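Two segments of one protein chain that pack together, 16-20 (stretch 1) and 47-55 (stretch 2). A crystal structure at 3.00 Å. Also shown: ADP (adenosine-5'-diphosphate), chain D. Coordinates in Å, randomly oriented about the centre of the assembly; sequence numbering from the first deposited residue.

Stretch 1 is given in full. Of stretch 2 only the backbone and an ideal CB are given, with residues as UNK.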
ATOM      1  N   LYS A  16       7.952  18.006  17.857  1.00 11.97           N
ATOM      2  CA  LYS A  16       8.835  17.849  19.017  1.00 11.97           C
ATOM      3  C   LYS A  16       9.724  19.078  19.136  1.00 11.97           C
ATOM      4  O   LYS A  16      10.053  19.725  18.128  1.00 11.97           O
ATOM      5  CB  LYS A  16       9.715  16.592  18.888  1.00 10.23           C
ATOM      6  CG  LYS A  16       9.011  15.222  19.082  1.00 10.23           C
ATOM      7  CD  LYS A  16       8.074  14.882  17.935  1.00 10.23           C
ATOM      8  CE  LYS A  16       8.778  14.867  16.587  1.00 10.23           C
ATOM      9  NZ  LYS A  16       7.800  14.666  15.475  1.00 10.23           N
ATOM     10  N   CYS A  17      10.103  19.399  20.372  1.00 10.23           N
ATOM     11  CA  CYS A  17      10.943  20.551  20.643  1.00 10.23           C
ATOM     12  C   CYS A  17      12.033  20.241  21.629  1.00 10.23           C
ATOM     13  O   CYS A  17      11.849  19.474  22.586  1.00 10.23           O
ATOM     14  CB  CYS A  17      10.120  21.707  21.199  1.00 25.82           C
ATOM     15  SG  CYS A  17       9.245  22.693  19.975  1.00 25.82           S
ATOM     16  N   ILE A  18      13.178  20.870  21.391  1.00 24.49           N
ATOM     17  CA  ILE A  18      14.325  20.720  22.264  1.00 24.49           C
ATOM     18  C   ILE A  18      15.006  22.068  22.506  1.00 24.49           C
ATOM     19  O   ILE A  18      15.084  22.915  21.608  1.00 24.49           O
ATOM     20  CB  ILE A  18      15.355  19.728  21.664  1.00 20.11           C
ATOM     21  CG1 ILE A  18      14.846  18.294  21.836  1.00 20.11           C
ATOM     22  CG2 ILE A  18      16.720  19.893  22.360  1.00 20.11           C
ATOM     23  CD1 ILE A  18      14.814  17.826  23.290  1.00 20.11           C
ATOM     24  N   ILE A  19      15.477  22.260  23.737  1.00 10.23           N
ATOM     25  CA  ILE A  19      16.201  23.471  24.122  1.00 10.23           C
ATOM     26  C   ILE A  19      17.439  23.016  24.874  1.00 10.23           C
ATOM     27  O   ILE A  19      17.338  22.274  25.863  1.00 10.23           O
ATOM     28  CB  ILE A  19      15.379  24.371  25.092  1.00 16.50           C
ATOM     29  CG1 ILE A  19      14.166  24.965  24.384  1.00 16.50           C
ATOM     30  CG2 ILE A  19      16.237  25.515  25.605  1.00 16.50           C
ATOM     31  CD1 ILE A  19      13.253  25.760  25.338  1.00 16.50           C
ATOM     32  N   LEU A  20      18.609  23.435  24.409  1.00 12.33           N
ATOM     33  CA  LEU A  20      19.828  23.065  25.119  1.00 12.33           C
ATOM     34  C   LEU A  20      20.752  24.245  25.412  1.00 12.33           C
ATOM     35  O   LEU A  20      20.779  25.264  24.687  1.00 12.33           O
ATOM     36  CB  LEU A  20      20.590  21.943  24.390  1.00 34.88           C
ATOM     37  CG  LEU A  20      20.593  21.834  22.867  1.00 34.88           C
ATOM     38  CD1 LEU A  20      21.044  23.140  22.240  1.00 34.88           C
ATOM     39  CD2 LEU A  20      21.510  20.699  22.475  1.00 34.88           C
ATOM     40  N   UNK A  47       5.107  24.935  25.059  1.00 12.49           N
ATOM     41  CA  UNK A  47       5.342  23.832  25.976  1.00 12.49           C
ATOM     42  C   UNK A  47       6.793  23.798  26.469  1.00 12.49           C
ATOM     43  O   UNK A  47       7.038  23.710  27.676  1.00 12.49           O
ATOM     44  CB  UNK A  47       4.987  22.507  25.298  1.00 12.49           C
ATOM     45  N   UNK A  48       7.748  23.854  25.539  1.00 13.96           N
ATOM     46  CA  UNK A  48       9.158  23.800  25.927  1.00 13.96           C
ATOM     47  C   UNK A  48       9.533  25.000  26.758  1.00 13.96           C
ATOM     48  O   UNK A  48      10.003  24.868  27.900  1.00 13.96           O
ATOM     49  CB  UNK A  48      10.059  23.718  24.693  1.00 13.96           C
ATOM     50  N   UNK A  49       9.317  26.170  26.171  1.00 18.28           N
ATOM     51  CA  UNK A  49       9.643  27.401  26.846  1.00 18.28           C
ATOM     52  C   UNK A  49       9.122  27.356  28.284  1.00 18.28           C
ATOM     53  O   UNK A  49       9.846  27.702  29.229  1.00 18.28           O
ATOM     54  CB  UNK A  49       9.063  28.598  26.090  1.00 18.28           C
ATOM     55  N   UNK A  50       7.888  26.887  28.459  1.00 19.26           N
ATOM     56  CA  UNK A  50       7.314  26.799  29.793  1.00 19.26           C
ATOM     57  C   UNK A  50       8.093  25.832  30.655  1.00 19.26           C
ATOM     58  O   UNK A  50       8.573  26.192  31.729  1.00 19.26           O
ATOM     59  CB  UNK A  50       5.846  26.374  29.721  1.00 19.26           C
ATOM     60  N   UNK A  51       8.219  24.600  30.178  1.00 38.36           N
ATOM     61  CA  UNK A  51       8.940  23.574  30.913  1.00 38.36           C
ATOM     62  C   UNK A  51      10.292  24.102  31.367  1.00 38.36           C
ATOM     63  O   UNK A  51      10.729  23.822  32.486  1.00 38.36           O
ATOM     64  CB  UNK A  51       9.116  22.319  30.056  1.00 38.36           C
ATOM     65  N   UNK A  52      10.929  24.885  30.498  1.00 41.49           N
ATOM     66  CA  UNK A  52      12.248  25.456  30.766  1.00 41.49           C
ATOM     67  C   UNK A  52      12.221  26.732  31.604  1.00 41.49           C
ATOM     68  O   UNK A  52      13.216  27.090  32.233  1.00 41.49           O
ATOM     69  CB  UNK A  52      12.952  25.747  29.439  1.00 41.49           C
ATOM     70  N   UNK A  53      11.079  27.410  31.606  1.00 28.01           N
ATOM     71  CA  UNK A  53      10.911  28.654  32.355  1.00 28.01           C
ATOM     72  C   UNK A  53      11.656  29.779  31.670  1.00 28.01           C
ATOM     73  O   UNK A  53      12.354  30.541  32.333  1.00 28.01           O
ATOM     74  CB  UNK A  53      11.399  28.495  33.796  1.00 28.01           C
ATOM     75  N   UNK A  54      11.521  29.874  30.349  1.00 12.85           N
ATOM     76  CA  UNK A  54      12.188  30.932  29.603  1.00 12.85           C
ATOM     77  C   UNK A  54      11.284  31.448  28.522  1.00 12.85           C
ATOM     78  O   UNK A  54      10.244  30.860  28.235  1.00 12.85           O
ATOM     79  CB  UNK A  54      13.506  30.438  29.002  1.00 12.85           C
ATOM     80  N   UNK A  55      11.666  32.571  27.938  1.00 21.83           N
ATOM     81  CA  UNK A  55      10.852  33.136  26.879  1.00 21.83           C
ATOM     82  C   UNK A  55      11.561  32.987  25.537  1.00 21.83           C
ATOM     83  O   UNK A  55      12.787  32.845  25.472  1.00 21.83           O
ATOM     84  CB  UNK A  55      10.541  34.607  27.165  1.00 21.83           C
TER
HETATM   85  PB  ADP D 506       6.673  12.432  12.344  1.00 47.40           P
HETATM   86  O1B ADP D 506       7.778  11.783  11.559  1.00 52.98           O
HETATM   87  O2B ADP D 506       7.108  13.671  13.185  1.00 51.19           O
HETATM   88  O3B ADP D 506       5.411  12.685  11.538  1.00 40.91           O
HETATM   89  PA  ADP D 506       7.052  10.816  14.625  1.00 30.62           P
HETATM   90  O1A ADP D 506       6.872  11.667  15.854  1.00 43.37           O
HETATM   91  O2A ADP D 506       8.409  10.407  14.259  1.00 13.33           O
HETATM   92  O3A ADP D 506       6.275  11.497  13.411  1.00 17.84           O
HETATM   93  O5' ADP D 506       6.090   9.592  14.736  1.00 42.87           O
HETATM   94  C5' ADP D 506       6.326   8.675  15.666  1.00 44.56           C
HETATM   95  C4' ADP D 506       5.592   7.406  15.447  1.00 50.86           C
HETATM   96  O4' ADP D 506       5.770   6.553  16.617  1.00 56.51           O
HETATM   97  C3' ADP D 506       3.994   7.428  15.167  1.00 26.09           C
HETATM   98  O3' ADP D 506       3.597   6.372  14.258  1.00 39.80           O
HETATM   99  C2' ADP D 506       3.513   7.280  16.598  1.00 31.00           C
HETATM  100  O2' ADP D 506       2.173   6.731  16.819  1.00 45.67           O
HETATM  101  C1' ADP D 506       4.560   6.329  17.163  1.00 32.96           C
HETATM  102  N9  ADP D 506       4.584   6.161  18.635  1.00 40.19           N
HETATM  103  C8  ADP D 506       4.552   7.159  19.520  1.00 25.16           C
HETATM  104  N7  ADP D 506       4.593   6.751  20.718  1.00 23.78           N
HETATM  105  C5  ADP D 506       4.648   5.367  20.618  1.00 28.86           C
HETATM  106  C6  ADP D 506       4.733   4.295  21.570  1.00 29.58           C
HETATM  107  N6  ADP D 506       4.750   4.503  22.918  1.00 20.76           N
HETATM  108  N1  ADP D 506       4.791   3.017  21.092  1.00 26.59           N
HETATM  109  C2  ADP D 506       4.765   2.807  19.767  1.00 34.60           C
HETATM  110  N3  ADP D 506       4.695   3.745  18.801  1.00 20.60           N
HETATM  111  C4  ADP D 506       4.640   5.007  19.301  1.00 36.76           C

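Stretch 1 is an extended strand whose side chains alternate: C17 and I19 point toward stretch 2, while I18 and L20 point away. The segment 47-52 is helical and runs at 38° to the strand, its axis 8.6 Å away at closest approach. What the strand offers is apolar, so shape and hydrophobicity decide most of the positions that face it.

Position 47 points its CB sideways, with nothing of stretch 1 within 5.5 Å. Many residues would serve, polar ones included; it is E47, whose carboxylate leads away from the strand.

Position 48 is the most constrained. Its CA lies 6.5 Å from the CA of C17, and its ideal CB sits 4.0 Å from C17 CB and 3.8 Å from I19 CD1. A compact apolar side chain such as alanine, valine or perhaps isoleucine fits so close a space. The residue is V48: its CG2 reaches 3.3 Å from C17 CB, a tight contact, and its CB lies 3.8 Å from I19 CD1, so one short side chain touches both inward-pointing residues of the strand.

At position 49 CB points sideways, 5.1 Å from I19 CD1. A longer apolar chain could bend back to that methyl, though a polar one could equally turn outward. The residue is L49, with rotamer m,t; its CD2 comes to 4.1 Å from I19 CD1.

Position 50 points away and meets nothing of the strand, which leaves a charged residue free to extend; it is E50. Position 51 does point toward stretch 1, but no atom of the strand is within 5.5 Å of its CB. Small or polar residues are acceptable, and N51 makes no contact across the gap.

Position 52 again faces the strand, its CB 4.1 Å from I19 CD1. That methyl is already met by the preceding turn, so a small apolar residue suffices. A52 supplies a single methyl at that distance.

Position 53 has phi 73° and psi 45°, left-handed values at which glycine is most at ease and asparagine is also common. It is nevertheless H53, out of reach of stretch 1, and it ends the helix in a Schellman motif.

Position 54 has an extended backbone and a CB directed toward the strand, yet too far for direct contact. A long, flexible apolar chain would bridge the distance. M54 does so, bringing CE to 3.7 Å from I19 CG2.

Position 55 is out of reach and tolerates almost anything; it is K55.

Stretch 2 47-55: EVLENAHMK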
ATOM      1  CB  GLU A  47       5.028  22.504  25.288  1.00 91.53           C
ATOM      2  CG  GLU A  47       3.600  22.351  24.809  1.00 91.53           C
ATOM      3  CD  GLU A  47       2.635  22.053  25.930  1.00 91.53           C
ATOM      4  OE1 GLU A  47       1.459  21.743  25.629  1.00 91.53           O
ATOM      5  OE2 GLU A  47       3.050  22.128  27.107  1.00 91.53           O
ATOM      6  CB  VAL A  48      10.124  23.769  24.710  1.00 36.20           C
ATOM      7  CG1 VAL A  48      10.839  22.410  24.645  1.00 36.20           C
ATOM      8  CG2 VAL A  48       9.372  24.071  23.437  1.00 36.20           C
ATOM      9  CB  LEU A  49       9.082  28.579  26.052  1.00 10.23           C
ATOM     10  CG  LEU A  49       9.877  28.809  24.752  1.00 10.23           C
ATOM     11  CD1 LEU A  49       9.156  29.767  23.815  1.00 10.23           C
ATOM     12  CD2 LEU A  49      11.264  29.315  25.103  1.00 10.23           C
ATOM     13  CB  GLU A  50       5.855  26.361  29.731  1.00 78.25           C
ATOM     14  CG  GLU A  50       4.910  27.455  29.299  1.00 78.25           C
ATOM     15  CD  GLU A  50       3.468  27.098  29.575  1.00 78.25           C
ATOM     16  OE1 GLU A  50       2.995  26.077  29.022  1.00 78.25           O
ATOM     17  OE2 GLU A  50       2.813  27.834  30.347  1.00 78.25           O
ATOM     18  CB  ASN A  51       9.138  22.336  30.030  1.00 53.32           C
ATOM     19  CG  ASN A  51       7.824  21.655  29.662  1.00 53.32           C
ATOM     20  OD1 ASN A  51       7.031  21.289  30.534  1.00 53.32           O
ATOM     21  ND2 ASN A  51       7.597  21.470  28.365  1.00 53.32           N
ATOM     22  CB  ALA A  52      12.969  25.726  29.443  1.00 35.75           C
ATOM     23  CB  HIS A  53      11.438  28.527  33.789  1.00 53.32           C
ATOM     24  CG  HIS A  53      10.797  27.428  34.574  1.00 53.32           C
ATOM     25  ND1 HIS A  53       9.433  27.341  34.760  1.00 53.32           N
ATOM     26  CD2 HIS A  53      11.336  26.362  35.211  1.00 53.32           C
ATOM     27  CE1 HIS A  53       9.159  26.266  35.476  1.00 53.32           C
ATOM     28  NE2 HIS A  53      10.296  25.654  35.762  1.00 53.32           N
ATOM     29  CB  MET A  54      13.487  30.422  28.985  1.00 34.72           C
ATOM     30  CG  MET A  54      14.346  29.661  29.978  1.00 34.72           C
ATOM     31  SD  MET A  54      15.907  29.136  29.288  1.00 34.72           S
ATOM     32  CE  MET A  54      15.325  28.164  27.947  1.00 34.72           C
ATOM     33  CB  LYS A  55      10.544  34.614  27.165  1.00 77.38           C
ATOM     34  CG  LYS A  55       9.632  34.847  28.366  1.00 77.38           C
ATOM     35  CD  LYS A  55      10.319  35.679  29.425  1.00 77.38           C
ATOM     36  CE  LYS A  55       9.452  35.820  30.653  1.00 77.38           C
ATOM     37  NZ  LYS A  55      10.178  36.549  31.724  1.00 77.38           N
TER
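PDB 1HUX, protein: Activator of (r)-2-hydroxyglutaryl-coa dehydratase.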